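PDB 2CWR: chitinase, which hydrolyses chitin as a whole enzyme, the fragment described here being its chitin-binding domain, which probably holds the enzyme to the polysaccharide. Local coordinates for residues 22-27 with 80-85; 32-37 with 73-78; 36-41 with 63-68. All coordinates share one frame; numbering follows the deposited sequence.

Contact 1 (22-27 with 80-85); sequences GAEYDV and GFIVNG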
loop_
_atom_site.group_PDB
_atom_site.type_symbol
_atom_site.label_atom_id
_atom_site.label_comp_id
_atom_site.label_asym_id
_atom_site.label_seq_id
_atom_site.Cartn_x
_atom_site.Cartn_y
_atom_site.Cartn_z
ATOM N N GLY A 22 -6.747 15.270 0.041
ATOM C CA GLY A 22 -6.538 13.859 -0.222
ATOM C C GLY A 22 -5.323 13.615 -1.088
ATOM O O GLY A 22 -4.677 14.561 -1.541
ATOM N N ALA A 23 -5.014 12.344 -1.321
ATOM C CA ALA A 23 -3.865 11.983 -2.142
ATOM C C ALA A 23 -4.018 10.565 -2.676
ATOM O O ALA A 23 -4.566 9.694 -1.998
ATOM C CB ALA A 23 -2.580 12.097 -1.321
ATOM N N GLU A 24 -3.540 10.345 -3.896
ATOM C CA GLU A 24 -3.608 9.026 -4.509
ATOM C C GLU A 24 -2.240 8.361 -4.481
ATOM O O GLU A 24 -1.222 8.991 -4.783
ATOM C CB GLU A 24 -4.086 9.109 -5.962
ATOM C CG GLU A 24 -4.181 7.729 -6.624
ATOM C CD GLU A 24 -4.776 7.760 -8.022
ATOM O OE1 GLU A 24 -5.599 8.657 -8.300
ATOM O OE2 GLU A 24 -4.434 6.871 -8.837
ATOM N N TYR A 25 -2.234 7.085 -4.115
ATOM C CA TYR A 25 -1.018 6.297 -4.051
ATOM C C TYR A 25 -1.117 5.131 -5.028
ATOM O O TYR A 25 -1.958 4.245 -4.870
ATOM C CB TYR A 25 -0.804 5.767 -2.630
ATOM C CG TYR A 25 -0.575 6.865 -1.615
ATOM C CD1 TYR A 25 -1.640 7.619 -1.117
ATOM C CD2 TYR A 25 0.715 7.183 -1.192
ATOM C CE1 TYR A 25 -1.420 8.669 -0.223
ATOM C CE2 TYR A 25 0.944 8.229 -0.299
ATOM C CZ TYR A 25 -0.127 8.966 0.179
ATOM O OH TYR A 25 0.097 10.002 1.059
ATOM N N ASP A 26 -0.264 5.148 -6.048
ATOM C CA ASP A 26 -0.232 4.089 -7.057
ATOM C C ASP A 26 1.007 3.265 -6.748
ATOM O O ASP A 26 2.131 3.713 -6.977
ATOM C CB ASP A 26 -0.127 4.698 -8.455
ATOM C CG ASP A 26 -1.366 5.489 -8.837
ATOM O OD1 ASP A 26 -1.244 6.439 -9.638
ATOM O OD2 ASP A 26 -2.461 5.154 -8.344
ATOM N N VAL A 27 0.790 2.064 -6.226
ATOM C CA VAL A 27 1.882 1.187 -5.829
ATOM C C VAL A 27 2.226 0.110 -6.847
ATOM O O VAL A 27 1.342 -0.463 -7.484
ATOM C CB VAL A 27 1.546 0.481 -4.486
ATOM C CG1 VAL A 27 2.719 -0.369 -4.020
ATOM C CG2 VAL A 27 1.174 1.521 -3.428
ATOM N N GLY A 80 -3.593 0.363 -5.863
ATOM C CA GLY A 80 -3.558 1.735 -5.407
ATOM C C GLY A 80 -4.671 2.069 -4.444
ATOM O O GLY A 80 -5.603 1.290 -4.252
ATOM N N PHE A 81 -4.566 3.243 -3.839
ATOM C CA PHE A 81 -5.569 3.685 -2.887
ATOM C C PHE A 81 -5.516 5.190 -2.734
ATOM O O PHE A 81 -4.531 5.835 -3.100
ATOM C CB PHE A 81 -5.353 2.995 -1.531
ATOM C CG PHE A 81 -3.978 3.191 -0.950
ATOM C CD1 PHE A 81 -3.739 4.189 -0.010
ATOM C CD2 PHE A 81 -2.918 2.372 -1.340
ATOM C CE1 PHE A 81 -2.468 4.369 0.534
ATOM C CE2 PHE A 81 -1.644 2.546 -0.799
ATOM C CZ PHE A 81 -1.420 3.548 0.140
ATOM N N ILE A 82 -6.600 5.745 -2.209
ATOM C CA ILE A 82 -6.706 7.178 -1.991
ATOM C C ILE A 82 -6.855 7.398 -0.496
ATOM O O ILE A 82 -7.597 6.680 0.177
ATOM C CB ILE A 82 -7.927 7.754 -2.745
ATOM C CG1 ILE A 82 -7.659 7.704 -4.255
ATOM C CG2 ILE A 82 -8.221 9.174 -2.271
ATOM C CD1 ILE A 82 -8.814 8.193 -5.109
ATOM N N VAL A 83 -6.127 8.375 0.026
ATOM C CA VAL A 83 -6.180 8.674 1.446
ATOM C C VAL A 83 -6.658 10.098 1.651
ATOM O O VAL A 83 -6.163 11.028 1.011
ATOM C CB VAL A 83 -4.789 8.517 2.108
ATOM C CG1 VAL A 83 -4.881 8.820 3.597
ATOM C CG2 VAL A 83 -4.266 7.105 1.897
ATOM N N ASN A 84 -7.631 10.260 2.537
ATOM C CA ASN A 84 -8.170 11.576 2.844
ATOM C C ASN A 84 -7.699 11.945 4.238
ATOM O O ASN A 84 -7.576 11.085 5.106
ATOM C CB ASN A 84 -9.700 11.548 2.804
ATOM C CG ASN A 84 -10.241 11.158 1.440
ATOM O OD1 ASN A 84 -10.956 10.160 1.305
ATOM N ND2 ASN A 84 -9.907 11.941 0.421
ATOM N N GLY A 85 -7.425 13.225 4.460
ATOM C CA GLY A 85 -6.976 13.631 5.774
ATOM C C GLY A 85 -6.496 15.063 5.840
ATOM O O GLY A 85 -6.720 15.845 4.915
#
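Tyr25 places its CB over one face of the Phe81 ring, displaced toward the rim and 3.8 Å from the centroid of that ring, a CH-pi contact. The two planes are nearly parallel (8°) but strongly offset, the Tyr25 and Phe81 centroids 5.1 Å apart, so little of one ring lies over the other. Phe81 reaches across because its CG stands between the backbone N and the carbonyl carbon (chi1 56°). Val27 CG2 touches Phe81 CE2, and Tyr25 CE1 meets Val83 CG2 at 3.9 Å. Beneath them strands 22-27 and 80-84 run antiparallel as the middle pair of a four-stranded sheet. Tyr25 N donates to Phe81 O at 2.8 Å, almost straight (168°), and Phe81 N returns a bond to Tyr25 O; Ala23 and Val83 are paired likewise. Phe81 also stacks on Phe66 of the other sheet, inside the beta-sandwich. An alanine in place of Phe81 would probably open a gap beneath Tyr25 CB and beside Val27 CG2 and deprive Phe66 of its stacking partner. Glu24 and Ile82 pack on the other, partly exposed face. With the main-chain polar groups of Tyr25 and Phe81 paired together, the ring contact adds mainly apolar and CH-pi packing.

Contact 2 (32-37 with 73-78); sequences DGQYDW and KGPTAT
Gln34 and Lys73 leave their backbones as extended chains at the junction of two loops that close one end of the beta-sandwich: residues 32-37, which contain an inverse gamma turn centred on Asp36, and residues 73-75, which lead into strand 76-84. Gln34 has CG beside its own backbone N (chi1 -61°), which carries CG past Pro75 CD and the amide to Gly74 O. Its NE2 donates to Gly74 O at 3.2 Å; the bond is nearly straight (169°) and lies in the plane of the Gln34 amide, but it meets Gly74 O from above the carbonyl plane, 47° out of it. A water on Gly74 O makes a further, weak bond with NE2. Lys73 leaves at roughly a right angle to Gln34, passing Tyr35 with Lys73 CB 3.3 Å from Tyr35 O. Its ammonium stops near the carboxylate of Asp36, NZ to OD1 4.3 Å, too long for a salt bridge. Between these two chains the backbones are tied by Tyr35 N, which donates to Lys73 O at 2.9 Å. On the inner side Trp37 brings its indole NE1 to 3.6 Å from Ala77 CB, while the N-H itself is taken by Asn72 O. A CB on Gly74 would collide with Gly33 O, and the peptide bond that follows, before Pro75, is cis. Tyr35 points away from residues 73-78, its OH donating to Asp32 OD1. Gly33 O is buried without a hydrogen-bond partner, and Pro75 CA offers it a C-H contact at 3.3 Å.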
loop_
_atom_site.group_PDB
_atom_site.type_symbol
_atom_site.label_atom_id
_atom_site.label_comp_id
_atom_site.label_asym_id
_atom_site.label_seq_id
_atom_site.Cartn_x
_atom_site.Cartn_y
_atom_site.Cartn_z
ATOM N N ASP A 32 10.465 -11.079 -7.040
ATOM C CA ASP A 32 11.257 -12.101 -7.714
ATOM C C ASP A 32 10.423 -13.357 -7.949
ATOM O O ASP A 32 10.960 -14.441 -8.168
ATOM C CB ASP A 32 12.501 -12.446 -6.883
ATOM C CG ASP A 32 12.162 -13.091 -5.550
ATOM O OD1 ASP A 32 10.963 -13.260 -5.246
ATOM O OD2 ASP A 32 13.102 -13.432 -4.798
ATOM N N GLY A 33 9.103 -13.197 -7.902
ATOM C CA GLY A 33 8.197 -14.314 -8.111
ATOM C C GLY A 33 6.780 -13.929 -7.730
ATOM O O GLY A 33 6.477 -12.745 -7.573
ATOM N N GLN A 34 5.907 -14.919 -7.582
ATOM C CA GLN A 34 4.526 -14.648 -7.210
ATOM C C GLN A 34 4.307 -14.965 -5.737
ATOM O O GLN A 34 4.646 -16.052 -5.265
ATOM C CB GLN A 34 3.575 -15.470 -8.082
ATOM C CG GLN A 34 3.702 -15.150 -9.563
ATOM C CD GLN A 34 2.696 -15.894 -10.416
ATOM O OE1 GLN A 34 2.611 -17.121 -10.370
ATOM N NE2 GLN A 34 1.928 -15.151 -11.206
ATOM N N TYR A 35 3.751 -14.004 -5.007
ATOM C CA TYR A 35 3.503 -14.183 -3.583
ATOM C C TYR A 35 2.176 -13.577 -3.164
ATOM O O TYR A 35 1.642 -12.692 -3.835
ATOM C CB TYR A 35 4.597 -13.508 -2.748
ATOM C CG TYR A 35 6.011 -13.945 -3.045
ATOM C CD1 TYR A 35 6.685 -13.488 -4.180
ATOM C CD2 TYR A 35 6.683 -14.806 -2.182
ATOM C CE1 TYR A 35 8.001 -13.883 -4.443
ATOM C CE2 TYR A 35 7.990 -15.206 -2.433
ATOM C CZ TYR A 35 8.644 -14.743 -3.562
ATOM O OH TYR A 35 9.937 -15.147 -3.800
ATOM N N ASP A 36 1.649 -14.063 -2.049
ATOM C CA ASP A 36 0.415 -13.525 -1.496
ATOM C C ASP A 36 0.996 -12.481 -0.545
ATOM O O ASP A 36 1.005 -12.651 0.672
ATOM C CB ASP A 36 -0.351 -14.613 -0.736
ATOM C CG ASP A 36 -1.797 -14.228 -0.456
ATOM O OD1 ASP A 36 -2.555 -15.092 0.031
ATOM O OD2 ASP A 36 -2.176 -13.068 -0.718
ATOM N N TRP A 37 1.512 -11.409 -1.140
ATOM C CA TRP A 37 2.168 -10.324 -0.423
ATOM C C TRP A 37 1.331 -9.512 0.557
ATOM O O TRP A 37 0.115 -9.652 0.635
ATOM C CB TRP A 37 2.815 -9.370 -1.433
ATOM C CG TRP A 37 1.878 -8.904 -2.510
ATOM C CD1 TRP A 37 1.762 -9.409 -3.770
ATOM C CD2 TRP A 37 0.927 -7.838 -2.416
ATOM N NE1 TRP A 37 0.800 -8.721 -4.474
ATOM C CE2 TRP A 37 0.271 -7.751 -3.664
ATOM C CE3 TRP A 37 0.565 -6.947 -1.395
ATOM C CZ2 TRP A 37 -0.732 -6.807 -3.924
ATOM C CZ3 TRP A 37 -0.433 -6.007 -1.652
ATOM C CH2 TRP A 37 -1.069 -5.946 -2.909
ATOM N N LYS A 73 -0.776 -11.330 -7.826
ATOM C CA LYS A 73 0.301 -11.821 -6.970
ATOM C C LYS A 73 1.729 -11.623 -7.482
ATOM O O LYS A 73 2.683 -12.076 -6.848
ATOM C CB LYS A 73 0.068 -13.297 -6.635
ATOM C CG LYS A 73 -1.214 -13.538 -5.838
ATOM C CD LYS A 73 -1.334 -14.982 -5.379
ATOM C CE LYS A 73 -2.620 -15.200 -4.594
ATOM N NZ LYS A 73 -2.698 -16.581 -4.039
ATOM N N GLY A 74 1.880 -10.939 -8.611
ATOM C CA GLY A 74 3.212 -10.693 -9.140
ATOM C C GLY A 74 3.511 -11.453 -10.417
ATOM O O GLY A 74 2.606 -12.041 -11.005
ATOM N N PRO A 75 4.777 -11.474 -10.867
ATOM C CA PRO A 75 5.943 -10.829 -10.249
ATOM C C PRO A 75 5.882 -9.302 -10.173
ATOM O O PRO A 75 6.552 -8.694 -9.339
ATOM C CB PRO A 75 7.105 -11.326 -11.110
ATOM C CG PRO A 75 6.469 -11.485 -12.456
ATOM C CD PRO A 75 5.167 -12.165 -12.109
ATOM N N THR A 76 5.096 -8.683 -11.048
ATOM C CA THR A 76 4.947 -7.229 -11.035
ATOM C C THR A 76 3.505 -6.898 -10.678
ATOM O O THR A 76 2.638 -6.830 -11.548
ATOM C CB THR A 76 5.273 -6.606 -12.403
ATOM O OG1 THR A 76 6.644 -6.867 -12.730
ATOM C CG2 THR A 76 5.047 -5.101 -12.371
ATOM N N ALA A 77 3.249 -6.699 -9.392
ATOM C CA ALA A 77 1.901 -6.389 -8.940
ATOM C C ALA A 77 1.693 -4.890 -8.821
ATOM O O ALA A 77 2.608 -4.154 -8.459
ATOM C CB ALA A 77 1.631 -7.062 -7.597
ATOM N N THR A 78 0.483 -4.446 -9.140
ATOM C CA THR A 78 0.146 -3.034 -9.048
ATOM C C THR A 78 -1.216 -2.874 -8.388
ATOM O O THR A 78 -2.147 -3.637 -8.652
ATOM C CB THR A 78 0.095 -2.368 -10.437
ATOM O OG1 THR A 78 -0.865 -3.048 -11.257
ATOM C CG2 THR A 78 1.466 -2.421 -11.102
HETATM O O HOH W 1 2.257 -13.162 -13.250
#

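Contact 3 (36-41 with 63-68); sequences DWTVKV and YVIFTP
Trp37 and Pro68 meet tip to tip at one end of the antiparallel pair 38-41 and 63-68 in the five-stranded sheet of the beta-sandwich. Pro68 CD stands over the six-membered ring of Trp37, 3.5 Å from its centroid and 13° off the normal, in a CH-pi contact. The proline ring extends along the same indole face, with CB 3.4 Å from Trp37 CE2. Trp37 CG lies between its backbone N and carbonyl carbon (chi1 52°), turning the indole back beside its own strand so that Val39 N lies at its edge. Farther along, Val41 CG2 comes to the edge of the Phe66 ring, 4.0 Å from CD2, while Thr38 CG2 touches Ile65 CG2 at 3.5 Å on the partly exposed face. Four backbone bonds fix this register: Val39 with Phe66 and Val41 with Val64 are hydrogen-bonded pairs, and Phe66 N points almost straight (178°) at Val39 O, 2.8 Å away. Beyond the pair, Phe79 of the facing sheet stacks on Trp37, and Leu29 and Leu31 also touch the indole. Asp36 OD2 lies against Pro68 CG, and one water donates both to Asp36 OD2 and to Pro68 O, 2.6 Å from each.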
loop_
_atom_site.group_PDB
_atom_site.type_symbol
_atom_site.label_atom_id
_atom_site.label_comp_id
_atom_site.label_asym_id
_atom_site.label_seq_id
_atom_site.Cartn_x
_atom_site.Cartn_y
_atom_site.Cartn_z
ATOM N N ASP A 36 1.649 -14.063 -2.049
ATOM C CA ASP A 36 0.415 -13.525 -1.496
ATOM C C ASP A 36 0.996 -12.481 -0.545
ATOM O O ASP A 36 1.005 -12.651 0.672
ATOM C CB ASP A 36 -0.351 -14.613 -0.736
ATOM C CG ASP A 36 -1.797 -14.228 -0.456
ATOM O OD1 ASP A 36 -2.555 -15.092 0.031
ATOM O OD2 ASP A 36 -2.176 -13.068 -0.718
ATOM N N TRP A 37 1.512 -11.409 -1.140
ATOM C CA TRP A 37 2.168 -10.324 -0.423
ATOM C C TRP A 37 1.331 -9.512 0.557
ATOM O O TRP A 37 0.115 -9.652 0.635
ATOM C CB TRP A 37 2.815 -9.370 -1.433
ATOM C CG TRP A 37 1.878 -8.904 -2.510
ATOM C CD1 TRP A 37 1.762 -9.409 -3.770
ATOM C CD2 TRP A 37 0.927 -7.838 -2.416
ATOM N NE1 TRP A 37 0.800 -8.721 -4.474
ATOM C CE2 TRP A 37 0.271 -7.751 -3.664
ATOM C CE3 TRP A 37 0.565 -6.947 -1.395
ATOM C CZ2 TRP A 37 -0.732 -6.807 -3.924
ATOM C CZ3 TRP A 37 -0.433 -6.007 -1.652
ATOM C CH2 TRP A 37 -1.069 -5.946 -2.909
ATOM N N THR A 38 2.019 -8.655 1.303
ATOM C CA THR A 38 1.394 -7.782 2.286
ATOM C C THR A 38 2.077 -6.423 2.237
ATOM O O THR A 38 3.302 -6.347 2.210
ATOM C CB THR A 38 1.557 -8.336 3.716
ATOM O OG1 THR A 38 0.857 -9.578 3.832
ATOM C CG2 THR A 38 1.004 -7.353 4.738
ATOM N N VAL A 39 1.288 -5.354 2.201
ATOM C CA VAL A 39 1.847 -4.006 2.209
ATOM C C VAL A 39 1.189 -3.288 3.378
ATOM O O VAL A 39 -0.034 -3.138 3.416
ATOM C CB VAL A 39 1.568 -3.247 0.888
ATOM C CG1 VAL A 39 1.996 -1.790 1.023
ATOM C CG2 VAL A 39 2.344 -3.897 -0.253
ATOM N N LYS A 40 2.000 -2.884 4.350
ATOM C CA LYS A 40 1.486 -2.201 5.529
ATOM C C LYS A 40 1.637 -0.702 5.368
ATOM O O LYS A 40 2.702 -0.206 5.008
ATOM C CB LYS A 40 2.228 -2.673 6.783
ATOM C CG LYS A 40 2.027 -4.152 7.083
ATOM C CD LYS A 40 2.664 -4.553 8.403
ATOM C CE LYS A 40 2.301 -5.988 8.766
ATOM N NZ LYS A 40 2.859 -6.386 10.088
ATOM N N VAL A 41 0.561 0.018 5.645
ATOM C CA VAL A 41 0.558 1.463 5.509
ATOM C C VAL A 41 0.231 2.145 6.828
ATOM O O VAL A 41 -0.811 1.883 7.422
ATOM C CB VAL A 41 -0.478 1.911 4.455
ATOM C CG1 VAL A 41 -0.566 3.429 4.414
ATOM C CG2 VAL A 41 -0.095 1.367 3.079
ATOM N N TYR A 63 -3.512 2.135 11.106
ATOM C CA TYR A 63 -2.776 1.216 10.245
ATOM C C TYR A 63 -3.681 0.593 9.194
ATOM O O TYR A 63 -4.865 0.366 9.438
ATOM C CB TYR A 63 -2.126 0.105 11.074
ATOM C CG TYR A 63 -0.755 0.450 11.614
ATOM C CD1 TYR A 63 0.319 0.677 10.752
ATOM C CD2 TYR A 63 -0.527 0.541 12.988
ATOM C CE1 TYR A 63 1.590 0.984 11.244
ATOM C CE2 TYR A 63 0.739 0.848 13.490
ATOM C CZ TYR A 63 1.791 1.067 12.614
ATOM O OH TYR A 63 3.042 1.367 13.105
ATOM N N VAL A 64 -3.117 0.326 8.023
ATOM C CA VAL A 64 -3.868 -0.292 6.941
ATOM C C VAL A 64 -2.989 -1.377 6.341
ATOM O O VAL A 64 -1.788 -1.181 6.156
ATOM C CB VAL A 64 -4.226 0.725 5.836
ATOM C CG1 VAL A 64 -5.058 0.050 4.755
ATOM C CG2 VAL A 64 -4.978 1.896 6.434
ATOM N N ILE A 65 -3.587 -2.524 6.046
ATOM C CA ILE A 65 -2.848 -3.633 5.463
ATOM C C ILE A 65 -3.499 -4.006 4.145
ATOM O O ILE A 65 -4.686 -4.323 4.100
ATOM C CB ILE A 65 -2.863 -4.873 6.388
ATOM C CG1 ILE A 65 -2.238 -4.522 7.739
ATOM C CG2 ILE A 65 -2.108 -6.024 5.731
ATOM C CD1 ILE A 65 -2.284 -5.656 8.735
ATOM N N PHE A 66 -2.720 -3.956 3.071
ATOM C CA PHE A 66 -3.228 -4.313 1.757
ATOM C C PHE A 66 -2.667 -5.667 1.346
ATOM O O PHE A 66 -1.486 -5.950 1.548
ATOM C CB PHE A 66 -2.831 -3.257 0.721
ATOM C CG PHE A 66 -3.601 -1.976 0.836
ATOM C CD1 PHE A 66 -4.946 -1.927 0.479
ATOM C CD2 PHE A 66 -2.986 -0.815 1.304
ATOM C CE1 PHE A 66 -5.671 -0.741 0.584
ATOM C CE2 PHE A 66 -3.702 0.378 1.415
ATOM C CZ PHE A 66 -5.045 0.416 1.054
ATOM N N THR A 67 -3.535 -6.503 0.791
ATOM C CA THR A 67 -3.162 -7.829 0.318
ATOM C C THR A 67 -3.730 -7.975 -1.090
ATOM O O THR A 67 -4.698 -7.307 -1.449
ATOM C CB THR A 67 -3.717 -8.922 1.238
ATOM O OG1 THR A 67 -5.111 -8.690 1.468
ATOM C CG2 THR A 67 -2.964 -8.916 2.570
ATOM N N PRO A 68 -3.143 -8.859 -1.905
ATOM C CA PRO A 68 -3.636 -9.025 -3.272
ATOM C C PRO A 68 -4.925 -9.781 -3.511
ATOM O O PRO A 68 -5.288 -10.684 -2.760
ATOM C CB PRO A 68 -2.469 -9.715 -3.968
ATOM C CG PRO A 68 -1.935 -10.603 -2.877
ATOM C CD PRO A 68 -1.933 -9.669 -1.677
HETATM O O HOH W 2 -4.512 -12.007 -0.601
#

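Overall arrangement
Contacts 1 and 3 belong to the two facing sheets of one beta-sandwich, their centres about 14 Å apart. They meet in its core, where Phe81 CD2 lies 3.5 Å from Phe66 CE2 and Phe81 CZ lies 3.9 Å from Val41 CG2. Contact 2 closes one end of the sandwich: it shares Asp36 and Trp37 with contact 3, about 12 Å away between centres, and strand 76-84 with contact 1, about 21 Å away and across the centre of the chain. Trp37, common to contacts 2 and 3, joins the end loops to the core, and contacts 1 and 2 touch where Val27 O lies 3.7 Å from Thr78 CB. Along the chain, contacts 2 and 3 are both nested within the loop that contact 1 closes.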